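PDB 3OBB: NAD-dependent L-serine dehydrogenase from Pseudomonas aeruginosa, which catalyses the NAD-dependent oxidation of L-serine and methyl-L-serine, and has low activity toward beta-hydroxyisobutyrate. Local coordinates for residues P68-V73 with T98-S103; L92-S97 with E147-L152; L199-L204 with N222-V227; G239-Q244 with R285-V290. One frame throughout, in Å; residues are numbered along the deposited sequence.

Interaction 1 of 4, residues P68-V73 with T98-S103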
loop_
_atom_site.group_PDB
_atom_site.type_symbol
_atom_site.label_atom_id
_atom_site.label_comp_id
_atom_site.label_asym_id
_atom_site.label_seq_id
_atom_site.Cartn_x
_atom_site.Cartn_y
_atom_site.Cartn_z
ATOM N N PRO A 68 -2.606 -15.447 25.951
ATOM C CA PRO A 68 -2.032 -15.025 24.670
ATOM C C PRO A 68 -2.936 -15.139 23.404
ATOM O O PRO A 68 -2.800 -14.288 22.504
ATOM C CB PRO A 68 -0.764 -15.888 24.550
ATOM C CG PRO A 68 -0.665 -16.649 25.868
ATOM C CD PRO A 68 -2.028 -16.724 26.395
ATOM N N ALA A 69 -3.845 -16.125 23.330
ATOM C CA ALA A 69 -4.633 -16.314 22.096
ATOM C C ALA A 69 -6.134 -15.941 22.136
ATOM O O ALA A 69 -6.855 -16.256 23.090
ATOM C CB ALA A 69 -4.433 -17.723 21.535
ATOM N N SER A 70 -6.580 -15.279 21.064
ATOM C CA SER A 70 -7.992 -14.855 20.840
ATOM C C SER A 70 -9.018 -16.037 20.854
ATOM O O SER A 70 -10.120 -15.917 21.422
ATOM C CB SER A 70 -8.095 -13.986 19.547
ATOM O OG SER A 70 -9.345 -13.288 19.393
ATOM N N GLN A 71 -8.654 -17.168 20.251
ATOM C CA GLN A 71 -9.546 -18.339 20.280
ATOM C C GLN A 71 -9.090 -19.417 21.289
ATOM O O GLN A 71 -9.572 -20.545 21.277
ATOM C CB GLN A 71 -9.835 -18.888 18.861
ATOM C CG GLN A 71 -10.136 -17.799 17.788
ATOM C CD GLN A 71 -11.593 -17.261 17.785
ATOM O OE1 GLN A 71 -11.842 -16.066 18.045
ATOM N NE2 GLN A 71 -12.550 -18.139 17.458
ATOM N N HIS A 72 -8.161 -19.041 22.164
ATOM C CA HIS A 72 -7.946 -19.736 23.433
ATOM C C HIS A 72 -8.964 -19.216 24.443
ATOM O O HIS A 72 -9.639 -19.986 25.108
ATOM C CB HIS A 72 -6.549 -19.444 23.984
ATOM C CG HIS A 72 -5.632 -20.631 24.037
ATOM N ND1 HIS A 72 -6.070 -21.934 23.899
ATOM C CD2 HIS A 72 -4.298 -20.708 24.272
ATOM C CE1 HIS A 72 -5.042 -22.758 24.018
ATOM N NE2 HIS A 72 -3.956 -22.040 24.258
ATOM N N VAL A 73 -9.036 -17.891 24.549
ATOM C CA VAL A 73 -9.849 -17.182 25.538
ATOM C C VAL A 73 -11.353 -17.533 25.463
ATOM O O VAL A 73 -12.010 -17.760 26.486
ATOM C CB VAL A 73 -9.631 -15.648 25.383
ATOM C CG1 VAL A 73 -10.809 -14.841 25.890
ATOM C CG2 VAL A 73 -8.339 -15.206 26.085
ATOM N N THR A 98 -6.071 -9.415 24.774
ATOM C CA THR A 98 -6.432 -8.724 23.559
ATOM C C THR A 98 -6.995 -9.738 22.591
ATOM O O THR A 98 -6.286 -10.669 22.157
ATOM C CB THR A 98 -5.219 -7.984 22.957
ATOM O OG1 THR A 98 -4.796 -6.983 23.891
ATOM C CG2 THR A 98 -5.597 -7.312 21.641
ATOM N N ILE A 99 -8.273 -9.545 22.266
ATOM C CA ILE A 99 -9.006 -10.462 21.419
ATOM C C ILE A 99 -9.914 -9.640 20.523
ATOM O O ILE A 99 -10.175 -8.478 20.814
ATOM C CB ILE A 99 -9.825 -11.482 22.266
ATOM C CG1 ILE A 99 -10.961 -10.782 23.038
ATOM C CG2 ILE A 99 -8.895 -12.242 23.217
ATOM C CD1 ILE A 99 -11.852 -11.740 23.874
ATOM N N ALA A 100 -10.374 -10.226 19.429
ATOM C CA ALA A 100 -11.271 -9.532 18.518
ATOM C C ALA A 100 -12.515 -9.019 19.267
ATOM O O ALA A 100 -13.069 -9.726 20.114
ATOM C CB ALA A 100 -11.648 -10.425 17.354
ATOM N N PRO A 101 -12.903 -7.756 19.020
ATOM C CA PRO A 101 -14.114 -7.196 19.587
ATOM C C PRO A 101 -15.343 -8.092 19.452
ATOM O O PRO A 101 -16.109 -8.189 20.403
ATOM C CB PRO A 101 -14.293 -5.901 18.784
ATOM C CG PRO A 101 -12.926 -5.471 18.542
ATOM C CD PRO A 101 -12.158 -6.730 18.260
ATOM N N THR A 102 -15.537 -8.709 18.283
ATOM C CA THR A 102 -16.671 -9.604 18.052
ATOM C C THR A 102 -16.623 -10.681 19.128
ATOM O O THR A 102 -17.591 -10.879 19.861
ATOM C CB THR A 102 -16.673 -10.242 16.631
ATOM O OG1 THR A 102 -16.853 -9.220 15.648
ATOM C CG2 THR A 102 -17.819 -11.233 16.482
ATOM N N SER A 103 -15.482 -11.344 19.235
ATOM C CA SER A 103 -15.272 -12.360 20.261
ATOM C C SER A 103 -15.527 -11.866 21.699
ATOM O O SER A 103 -16.131 -12.592 22.491
ATOM C CB SER A 103 -13.895 -12.987 20.112
ATOM O OG SER A 103 -13.531 -13.664 21.289
HETATM O O HOH W 1 -3.681 -11.339 22.643
#
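Ser-70 has OG anti to its backbone N (chi1 -167°), which brings OG up against Ile-99 and within bonding distance of Ala-100 N. Ile-99 has CG1 between its backbone N and carbonyl carbon (chi1 67°). This leaves CG2 against Ser-70 CA at 3.6 Å, while the chain through CG1 carries CD1 to Val-73. Both residues lie where strands of the Rossmann-type NAD-binding domain give way to helices 70-78 and 101-112. The one direct hydrogen bond runs from Ala-100 N to Ser-70 OG, 3.2 Å long and nearly straight at 164°. Ala-100 is the residue before helix 101-112, so a side chain at the start of one helix holds the backbone leading into the other. The same OG rests 3.4 Å from Ile-99 CB. Val-73 and Ile-99 cross at about a right angle, with Val-73 CG1 3.8 Å from Ile-99 CD1. Ser-103 OG forms a hydrogen bond with Glu-74 OE1, tying the start of helix 101-112 to helix 70-78. Pro-68 and Thr-98 bind NAD(+), and Thr-98 OG1 is hydrogen-bonded to the active-site residue Lys-173. A water ties the two NAD-binding loops together, donating to Thr-98 O at 2.7 Å and to Pro-68 O at 3.1 Å.

Interaction 2 of 4, residues L92-S97 with E147-L152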
loop_
_atom_site.group_PDB
_atom_site.type_symbol
_atom_site.label_atom_id
_atom_site.label_comp_id
_atom_site.label_asym_id
_atom_site.label_seq_id
_atom_site.Cartn_x
_atom_site.Cartn_y
_atom_site.Cartn_z
ATOM N N LEU A 92 -17.336 -10.601 39.771
ATOM C CA LEU A 92 -16.850 -9.684 38.722
ATOM C C LEU A 92 -15.840 -10.378 37.814
ATOM O O LEU A 92 -14.871 -10.959 38.309
ATOM C CB LEU A 92 -16.086 -8.561 39.411
ATOM C CG LEU A 92 -15.984 -7.132 38.922
ATOM C CD1 LEU A 92 -14.754 -6.521 39.526
ATOM C CD2 LEU A 92 -15.971 -7.006 37.409
ATOM N N VAL A 93 -16.040 -10.306 36.497
ATOM C CA VAL A 93 -15.063 -10.856 35.560
ATOM C C VAL A 93 -14.357 -9.728 34.804
ATOM O O VAL A 93 -15.009 -8.874 34.222
ATOM C CB VAL A 93 -15.683 -11.860 34.551
ATOM C CG1 VAL A 93 -14.577 -12.521 33.719
ATOM C CG2 VAL A 93 -16.484 -12.916 35.239
ATOM N N LEU A 94 -13.020 -9.727 34.860
ATOM C CA LEU A 94 -12.175 -8.805 34.087
ATOM C C LEU A 94 -11.389 -9.585 33.030
ATOM O O LEU A 94 -10.415 -10.249 33.359
ATOM C CB LEU A 94 -11.215 -8.060 35.030
ATOM C CG LEU A 94 -11.691 -6.834 35.857
ATOM C CD1 LEU A 94 -13.187 -6.789 36.066
ATOM C CD2 LEU A 94 -10.965 -6.639 37.195
ATOM N N GLU A 95 -11.831 -9.539 31.776
ATOM C CA GLU A 95 -11.136 -10.213 30.692
ATOM C C GLU A 95 -10.196 -9.205 29.938
ATOM O O GLU A 95 -10.670 -8.334 29.157
ATOM C CB GLU A 95 -12.138 -10.895 29.756
ATOM C CG GLU A 95 -11.611 -12.149 29.080
ATOM C CD GLU A 95 -10.188 -11.966 28.502
ATOM O OE1 GLU A 95 -9.212 -12.574 29.032
ATOM O OE2 GLU A 95 -10.063 -11.203 27.521
ATOM N N CYS A 96 -8.887 -9.366 30.182
ATOM C CA CYS A 96 -7.851 -8.360 29.875
ATOM C C CYS A 96 -6.913 -8.779 28.770
ATOM O O CYS A 96 -5.943 -8.083 28.490
ATOM C CB CYS A 96 -6.979 -8.051 31.095
ATOM S SG CYS A 96 -7.885 -7.460 32.509
ATOM N N SER A 97 -7.214 -9.910 28.143
ATOM C CA SER A 97 -6.500 -10.315 26.951
ATOM C C SER A 97 -6.864 -9.375 25.828
ATOM O O SER A 97 -7.863 -8.652 25.895
ATOM C CB SER A 97 -6.913 -11.731 26.551
ATOM O OG SER A 97 -6.656 -12.615 27.621
ATOM N N GLU A 147 -17.048 0.595 38.120
ATOM C CA GLU A 147 -16.903 1.101 39.481
ATOM C C GLU A 147 -16.416 0.042 40.461
ATOM O O GLU A 147 -15.492 0.319 41.216
ATOM C CB GLU A 147 -18.135 1.882 39.969
ATOM C CG GLU A 147 -18.256 3.280 39.302
ATOM C CD GLU A 147 -16.892 3.883 38.879
ATOM O OE1 GLU A 147 -16.717 4.207 37.681
ATOM O OE2 GLU A 147 -15.985 4.015 39.735
ATOM N N LYS A 148 -16.982 -1.166 40.404
ATOM C CA LYS A 148 -16.531 -2.277 41.272
ATOM C C LYS A 148 -15.064 -2.631 41.007
ATOM O O LYS A 148 -14.279 -2.813 41.939
ATOM C CB LYS A 148 -17.400 -3.531 41.089
ATOM C CG LYS A 148 -18.671 -3.564 41.923
ATOM C CD LYS A 148 -19.747 -4.433 41.261
ATOM C CE LYS A 148 -20.975 -4.625 42.172
ATOM N NZ LYS A 148 -22.228 -4.701 41.341
ATOM N N ALA A 149 -14.703 -2.703 39.728
ATOM C CA ALA A 149 -13.352 -3.084 39.333
ATOM C C ALA A 149 -12.291 -2.024 39.600
ATOM O O ALA A 149 -11.100 -2.328 39.567
ATOM C CB ALA A 149 -13.311 -3.489 37.849
ATOM N N ARG A 150 -12.703 -0.788 39.846
ATOM C CA ARG A 150 -11.734 0.301 39.835
ATOM C C ARG A 150 -10.481 0.072 40.710
ATOM O O ARG A 150 -9.367 0.131 40.176
ATOM C CB ARG A 150 -12.378 1.664 40.084
ATOM C CG ARG A 150 -11.359 2.770 39.929
ATOM C CD ARG A 150 -11.947 4.151 40.093
ATOM N NE ARG A 150 -12.853 4.495 39.008
ATOM C CZ ARG A 150 -12.490 4.828 37.768
ATOM N NH1 ARG A 150 -11.208 4.857 37.393
ATOM N NH2 ARG A 150 -13.433 5.126 36.893
ATOM N N PRO A 151 -10.650 -0.220 42.029
ATOM C CA PRO A 151 -9.472 -0.422 42.889
ATOM C C PRO A 151 -8.492 -1.482 42.372
ATOM O O PRO A 151 -7.303 -1.424 42.704
ATOM C CB PRO A 151 -10.081 -0.880 44.224
ATOM C CG PRO A 151 -11.470 -0.340 44.229
ATOM C CD PRO A 151 -11.911 -0.368 42.790
ATOM N N LEU A 152 -8.985 -2.438 41.581
ATOM C CA LEU A 152 -8.137 -3.487 40.992
ATOM C C LEU A 152 -7.296 -2.981 39.814
ATOM O O LEU A 152 -6.128 -3.356 39.667
ATOM C CB LEU A 152 -8.972 -4.686 40.537
ATOM C CG LEU A 152 -9.635 -5.550 41.603
ATOM C CD1 LEU A 152 -10.607 -6.488 40.932
ATOM C CD2 LEU A 152 -8.593 -6.321 42.361
#
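Leu-92 and Leu-94 point from one face of strand 92-95 onto helix 143-156, a strand-on-helix packing within the Rossmann-type NAD-binding domain. The short strand and helix axes approach to 9.6 Å, with 60° between their directions. The contact is apolar and has no hydrogen bond across it. Ala-149 is at its middle. Its CB is met by one methyl from each leucine of the strand, CD1 of Leu-92 and CD1 of Leu-94, both at 3.8 Å. Leu-92 CD1 also lies 3.7 Å from Ala-149 CA, so this methyl reaches the helix backbone itself. Leu-92 CG stops short of anti to the backbone N (chi1 -149°), and the branch then ends with CD1 on Ala-149. Leu-94 places CG beside its backbone N and anti to the carbonyl carbon, and its second torsion (chi2 22°) is far from a staggered value. In this conformation CD1 rests on Ala-149, and CD2 lies between Leu-152 CD1 and Ala-149 CB. The base of Lys-148 borders the contact at Leu-92 CD1; its NZ forms a salt bridge with Glu-144. Leu-152 also touches Val-62 of the neighbouring strand and Tyr-27, an NAD(+)-binding residue. The side chains of Leu-94 and Leu-152 cross obliquely, with Leu-94 CD2 3.8 Å from Leu-152 CD1.

Interaction 3 of 4, residues L199-L204 with N222-V227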
loop_
_atom_site.group_PDB
_atom_site.type_symbol
_atom_site.label_atom_id
_atom_site.label_comp_id
_atom_site.label_asym_id
_atom_site.label_seq_id
_atom_site.Cartn_x
_atom_site.Cartn_y
_atom_site.Cartn_z
ATOM N N LEU A 199 21.749 12.984 6.508
ATOM C CA LEU A 199 21.457 13.552 7.837
ATOM C C LEU A 199 21.963 12.689 8.982
ATOM O O LEU A 199 22.027 11.479 8.856
ATOM C CB LEU A 199 19.960 13.760 8.016
ATOM C CG LEU A 199 19.355 15.115 7.625
ATOM C CD1 LEU A 199 19.908 15.669 6.305
ATOM C CD2 LEU A 199 17.850 14.961 7.555
ATOM N N GLU A 200 22.267 13.307 10.115
ATOM C CA GLU A 200 22.604 12.555 11.302
ATOM C C GLU A 200 21.303 12.108 11.925
ATOM O O GLU A 200 20.396 12.931 12.142
ATOM C CB GLU A 200 23.337 13.437 12.311
ATOM C CG GLU A 200 24.766 13.740 11.952
ATOM C CD GLU A 200 25.439 14.534 13.066
ATOM O OE1 GLU A 200 25.839 15.681 12.803
ATOM O OE2 GLU A 200 25.530 14.028 14.218
ATOM N N ALA A 201 21.220 10.819 12.259
ATOM C CA ALA A 201 19.980 10.234 12.755
ATOM C C ALA A 201 19.414 11.023 13.955
ATOM O O ALA A 201 18.223 11.318 13.976
ATOM C CB ALA A 201 20.185 8.763 13.096
ATOM N N LYS A 202 20.261 11.399 14.917
ATOM C CA LYS A 202 19.790 12.100 16.136
ATOM C C LYS A 202 19.303 13.512 15.879
ATOM O O LYS A 202 18.424 13.988 16.594
ATOM C CB LYS A 202 20.873 12.206 17.206
ATOM C CG LYS A 202 21.060 10.951 18.044
ATOM C CD LYS A 202 22.192 11.206 19.050
ATOM C CE LYS A 202 22.719 9.933 19.668
ATOM N NZ LYS A 202 23.348 10.216 21.007
ATOM N N VAL A 203 19.866 14.180 14.875
ATOM C CA VAL A 203 19.404 15.506 14.509
ATOM C C VAL A 203 18.028 15.428 13.858
ATOM O O VAL A 203 17.129 16.164 14.229
ATOM C CB VAL A 203 20.383 16.247 13.550
ATOM C CG1 VAL A 203 19.792 17.613 13.159
ATOM C CG2 VAL A 203 21.803 16.402 14.190
ATOM N N LEU A 204 17.879 14.529 12.888
ATOM C CA LEU A 204 16.589 14.299 12.242
ATOM C C LEU A 204 15.497 13.857 13.222
ATOM O O LEU A 204 14.372 14.367 13.131
ATOM C CB LEU A 204 16.716 13.299 11.098
ATOM C CG LEU A 204 15.390 12.935 10.459
ATOM C CD1 LEU A 204 14.708 14.137 9.722
ATOM C CD2 LEU A 204 15.548 11.741 9.535
ATOM N N ASN A 222 12.399 5.201 19.654
ATOM C CA ASN A 222 12.920 5.499 18.321
ATOM C C ASN A 222 13.481 4.233 17.657
ATOM O O ASN A 222 14.261 3.527 18.285
ATOM C CB ASN A 222 13.957 6.632 18.403
ATOM C CG ASN A 222 14.403 7.098 17.015
ATOM O OD1 ASN A 222 15.035 6.314 16.259
ATOM N ND2 ASN A 222 14.017 8.342 16.632
ATOM N N PRO A 223 13.057 3.901 16.412
ATOM C CA PRO A 223 13.539 2.651 15.783
ATOM C C PRO A 223 14.973 2.612 15.245
ATOM O O PRO A 223 15.430 1.540 14.838
ATOM C CB PRO A 223 12.541 2.452 14.636
ATOM C CG PRO A 223 12.181 3.836 14.251
ATOM C CD PRO A 223 12.054 4.566 15.545
ATOM N N TRP A 224 15.682 3.742 15.262
ATOM C CA TRP A 224 17.064 3.842 14.717
ATOM C C TRP A 224 18.121 3.576 15.782
ATOM O O TRP A 224 18.143 4.278 16.795
ATOM C CB TRP A 224 17.327 5.218 14.093
ATOM C CG TRP A 224 18.544 5.187 13.191
ATOM C CD1 TRP A 224 19.841 5.411 13.553
ATOM C CD2 TRP A 224 18.569 4.886 11.796
ATOM N NE1 TRP A 224 20.667 5.298 12.460
ATOM C CE2 TRP A 224 19.912 4.945 11.376
ATOM C CE3 TRP A 224 17.589 4.524 10.863
ATOM C CZ2 TRP A 224 20.301 4.678 10.055
ATOM C CZ3 TRP A 224 17.979 4.264 9.556
ATOM C CH2 TRP A 224 19.325 4.335 9.171
ATOM N N PRO A 225 18.969 2.541 15.581
ATOM C CA PRO A 225 19.926 2.119 16.630
ATOM C C PRO A 225 20.764 3.283 17.059
ATOM O O PRO A 225 21.209 4.055 16.196
ATOM C CB PRO A 225 20.821 1.077 15.915
ATOM C CG PRO A 225 19.815 0.388 14.929
ATOM C CD PRO A 225 19.044 1.651 14.396
ATOM N N GLY A 226 20.955 3.427 18.373
ATOM C CA GLY A 226 21.818 4.520 18.883
ATOM C C GLY A 226 21.096 5.841 19.142
ATOM O O GLY A 226 21.617 6.690 19.858
ATOM N N VAL A 227 19.893 6.023 18.597
ATOM C CA VAL A 227 19.192 7.280 18.860
ATOM C C VAL A 227 18.756 7.387 20.324
ATOM O O VAL A 227 19.141 8.344 21.017
ATOM C CB VAL A 227 18.066 7.582 17.852
ATOM C CG1 VAL A 227 17.261 8.830 18.288
ATOM C CG2 VAL A 227 18.692 7.851 16.488
HETATM O O HOH W 2 22.517 8.250 22.851
#
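Ala-201 opens helix 201-209 in the C-terminal helical domain and packs against Trp-224 in the loop that follows helix 216-220. The main contact is a CH-pi interaction. Ala-201 CB lies over a face of the indole, 3.7 Å from the centroid of the five-membered ring. It sits closest to Trp-224 CD1, at 3.4 Å. Trp-224 CG is anti to the backbone N (chi1 -163°), the placing from which the five-membered ring lies under Ala-201 CB. Trp-224 N donates to Asn-222 OD1 at 2.8 Å, in the carbonyl plane, closing an Asx turn that fixes the backbone from which the indole springs. Val-227 adds a second apolar touch, with CG2 3.8 Å from Ala-201 CB. Lys-202 is extended beyond CG and runs antiparallel to the Val-227 side chain, its CG near Val-227 CG2. Lys-202 CE comes 3.4 Å from Gly-226 O. A water accepts from Lys-202 NZ at 2.8 Å and makes a weak bond to Gly-226 O, so the amino group reaches the loop through a water. Met-191 of the long helix 168-196 touches both Ala-201 and Trp-224. Gln-291 of helix 291-294 also touches the tryptophan, while Leu-199, Val-203 and Leu-204 pack on the second subunit.

Interaction 4 of 4, residues G239-Q244 with R285-V290. With ACT (acetate ion), chain D.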
loop_
_atom_site.group_PDB
_atom_site.type_symbol
_atom_site.label_atom_id
_atom_site.label_comp_id
_atom_site.label_asym_id
_atom_site.label_seq_id
_atom_site.Cartn_x
_atom_site.Cartn_y
_atom_site.Cartn_z
ATOM N N GLY A 239 14.024 -8.033 23.241
ATOM C CA GLY A 239 13.024 -7.663 24.238
ATOM C C GLY A 239 11.939 -6.795 23.653
ATOM O O GLY A 239 11.601 -6.942 22.475
ATOM N N GLY A 240 11.419 -5.864 24.459
ATOM C CA GLY A 240 10.337 -4.975 24.036
ATOM C C GLY A 240 9.028 -5.692 23.711
ATOM O O GLY A 240 8.520 -6.456 24.497
ATOM N N PHE A 241 8.480 -5.452 22.539
ATOM C CA PHE A 241 7.157 -5.960 22.216
ATOM C C PHE A 241 7.289 -6.677 20.881
ATOM O O PHE A 241 7.539 -6.052 19.855
ATOM C CB PHE A 241 6.182 -4.773 22.166
ATOM C CG PHE A 241 4.791 -5.117 21.661
ATOM C CD1 PHE A 241 4.284 -4.490 20.548
ATOM C CD2 PHE A 241 3.991 -6.051 22.320
ATOM C CE1 PHE A 241 2.943 -4.784 20.077
ATOM C CE2 PHE A 241 2.697 -6.332 21.865
ATOM C CZ PHE A 241 2.189 -5.683 20.723
HETATM N N MSE A 242 7.133 -7.997 20.903
HETATM C CA MSE A 242 7.486 -8.832 19.766
HETATM C C MSE A 242 6.730 -8.437 18.510
HETATM O O MSE A 242 5.529 -8.167 18.549
HETATM C CB MSE A 242 7.142 -10.295 20.045
HETATM C CG MSE A 242 7.761 -10.889 21.280
HETATM SE SE MSE A 242 7.647 -12.859 21.264
HETATM C CE MSE A 242 5.975 -13.227 20.447
ATOM N N ALA A 243 7.437 -8.469 17.393
ATOM C CA ALA A 243 6.844 -8.253 16.078
ATOM C C ALA A 243 5.666 -9.189 15.843
ATOM O O ALA A 243 4.675 -8.814 15.195
ATOM C CB ALA A 243 7.928 -8.454 14.970
ATOM N N GLN A 244 5.781 -10.422 16.343
ATOM C CA GLN A 244 4.726 -11.423 16.131
ATOM C C GLN A 244 3.435 -10.984 16.812
ATOM O O GLN A 244 2.349 -11.136 16.234
ATOM C CB GLN A 244 5.158 -12.802 16.621
ATOM C CG GLN A 244 4.139 -13.891 16.348
ATOM C CD GLN A 244 4.641 -15.265 16.834
ATOM O OE1 GLN A 244 5.580 -15.348 17.638
ATOM N NE2 GLN A 244 3.996 -16.331 16.372
ATOM N N ARG A 285 11.721 -10.495 17.723
ATOM C CA ARG A 285 12.405 -9.225 17.941
ATOM C C ARG A 285 11.365 -8.181 18.343
ATOM O O ARG A 285 10.139 -8.349 18.099
ATOM C CB ARG A 285 13.217 -8.778 16.701
ATOM C CG ARG A 285 14.289 -9.793 16.253
ATOM C CD ARG A 285 15.722 -9.316 16.604
ATOM N NE ARG A 285 16.718 -10.098 15.864
ATOM C CZ ARG A 285 17.880 -9.637 15.414
ATOM N NH1 ARG A 285 18.245 -8.375 15.623
ATOM N NH2 ARG A 285 18.695 -10.454 14.750
ATOM N N ASP A 286 11.840 -7.109 18.973
ATOM C CA ASP A 286 10.960 -5.981 19.256
ATOM C C ASP A 286 10.375 -5.439 17.937
ATOM O O ASP A 286 11.073 -5.403 16.912
ATOM C CB ASP A 286 11.719 -4.866 19.963
ATOM C CG ASP A 286 10.885 -3.602 20.060
ATOM O OD1 ASP A 286 9.939 -3.610 20.906
ATOM O OD2 ASP A 286 11.138 -2.635 19.266
ATOM N N PHE A 287 9.112 -5.001 17.959
ATOM C CA PHE A 287 8.432 -4.614 16.723
ATOM C C PHE A 287 9.136 -3.457 15.988
ATOM O O PHE A 287 8.933 -3.292 14.801
ATOM C CB PHE A 287 6.936 -4.297 16.977
ATOM C CG PHE A 287 6.699 -3.001 17.721
ATOM C CD1 PHE A 287 7.203 -2.814 19.020
ATOM C CD2 PHE A 287 6.009 -1.944 17.106
ATOM C CE1 PHE A 287 6.981 -1.607 19.712
ATOM C CE2 PHE A 287 5.775 -0.741 17.778
ATOM C CZ PHE A 287 6.260 -0.562 19.079
ATOM N N SER A 288 9.963 -2.652 16.668
ATOM C CA SER A 288 10.717 -1.604 15.949
ATOM C C SER A 288 11.792 -2.148 14.988
ATOM O O SER A 288 12.371 -1.391 14.211
ATOM C CB SER A 288 11.253 -0.504 16.901
ATOM O OG SER A 288 12.301 -0.964 17.733
ATOM N N VAL A 289 12.012 -3.461 15.014
ATOM C CA VAL A 289 12.878 -4.186 14.061
ATOM C C VAL A 289 12.445 -3.957 12.601
ATOM O O VAL A 289 13.229 -4.166 11.645
ATOM C CB VAL A 289 12.946 -5.702 14.395
ATOM C CG1 VAL A 289 11.670 -6.458 13.891
ATOM C CG2 VAL A 289 14.221 -6.320 13.833
ATOM N N VAL A 290 11.231 -3.429 12.442
ATOM C CA VAL A 290 10.758 -3.012 11.131
ATOM C C VAL A 290 11.778 -2.062 10.485
ATOM O O VAL A 290 11.851 -2.001 9.268
ATOM C CB VAL A 290 9.307 -2.420 11.233
ATOM C CG1 VAL A 290 9.306 -1.009 11.827
ATOM C CG2 VAL A 290 8.564 -2.471 9.897
HETATM C C ACT D . 12.341 -4.987 27.552
HETATM O O ACT D . 12.611 -5.821 26.663
HETATM O OXT ACT D . 13.321 -4.606 28.216
HETATM C CH3 ACT D . 10.959 -4.461 27.829
#
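Three hydrogen bonds join Phe-241 and Ala-243 to Arg-285, Asp-286 and Phe-287. Phe-241 N donates to Asp-286 OD1 at 2.9 Å, nearly straight at 167°, on the anti lone pair of OD1, the side away from OD2. Asp-286 CG is anti to its backbone N (chi1 171°), which sets CG near Phe-241 N; OD1 then takes the bond. The other oxygen, OD2, accepts from Ser-288 N in an Asx turn and from Ser-288 OG. Tyr-221 OH also bonds OD1, so both oxygens of this buried carboxylate have partners. Ala-243 N donates to Arg-285 O at 2.8 Å, nearly along the C=O axis. Phe-287 N donates to Phe-241 O at 2.7 Å, more bent at 136°. Met-242, a selenomethionine, pairs with Asp-286, and its CA lies 3.2 Å from Arg-285 O in a CA-H...O contact. Outside this polar network the edge of the Phe-241 ring meets the face of Phe-287, a T-shaped pair with centroids 5.5 Å apart. Phe-241 CD1 is 3.7 Å from Phe-287 CD1. At the outer end Gly-240 N bonds an acetate ion, probably from the crystallisation liquor. The arrangement is a single beta bridge between the lead into helix 243-260 and the lead into a 3-10 turn, in the C-terminal helical domain and near Lys-248, which binds NAD(+).

Overall arrangement
Interactions 1 and 2 belong to the NAD-binding domain, interactions 3 and 4 to the C-terminal helical domain. Interactions 1 and 2 are buried, and strand 92-95 of interaction 2 lies in the chain between the two helices of interaction 1; their segments alternate along the chain, and Val-73 touches Glu-95 and Ser-97. Interaction 2 is purely apolar across its segments. Interaction 1 adds one hydrogen bond and a water beside the cofactor loops. Interaction 4 is partly buried and the most polar, with three direct hydrogen bonds. Interaction 3 is a surface contact that touches interaction 4 through Pro-223 and Ser-288. The centres of interactions 2 and 3 are about 40 Å apart.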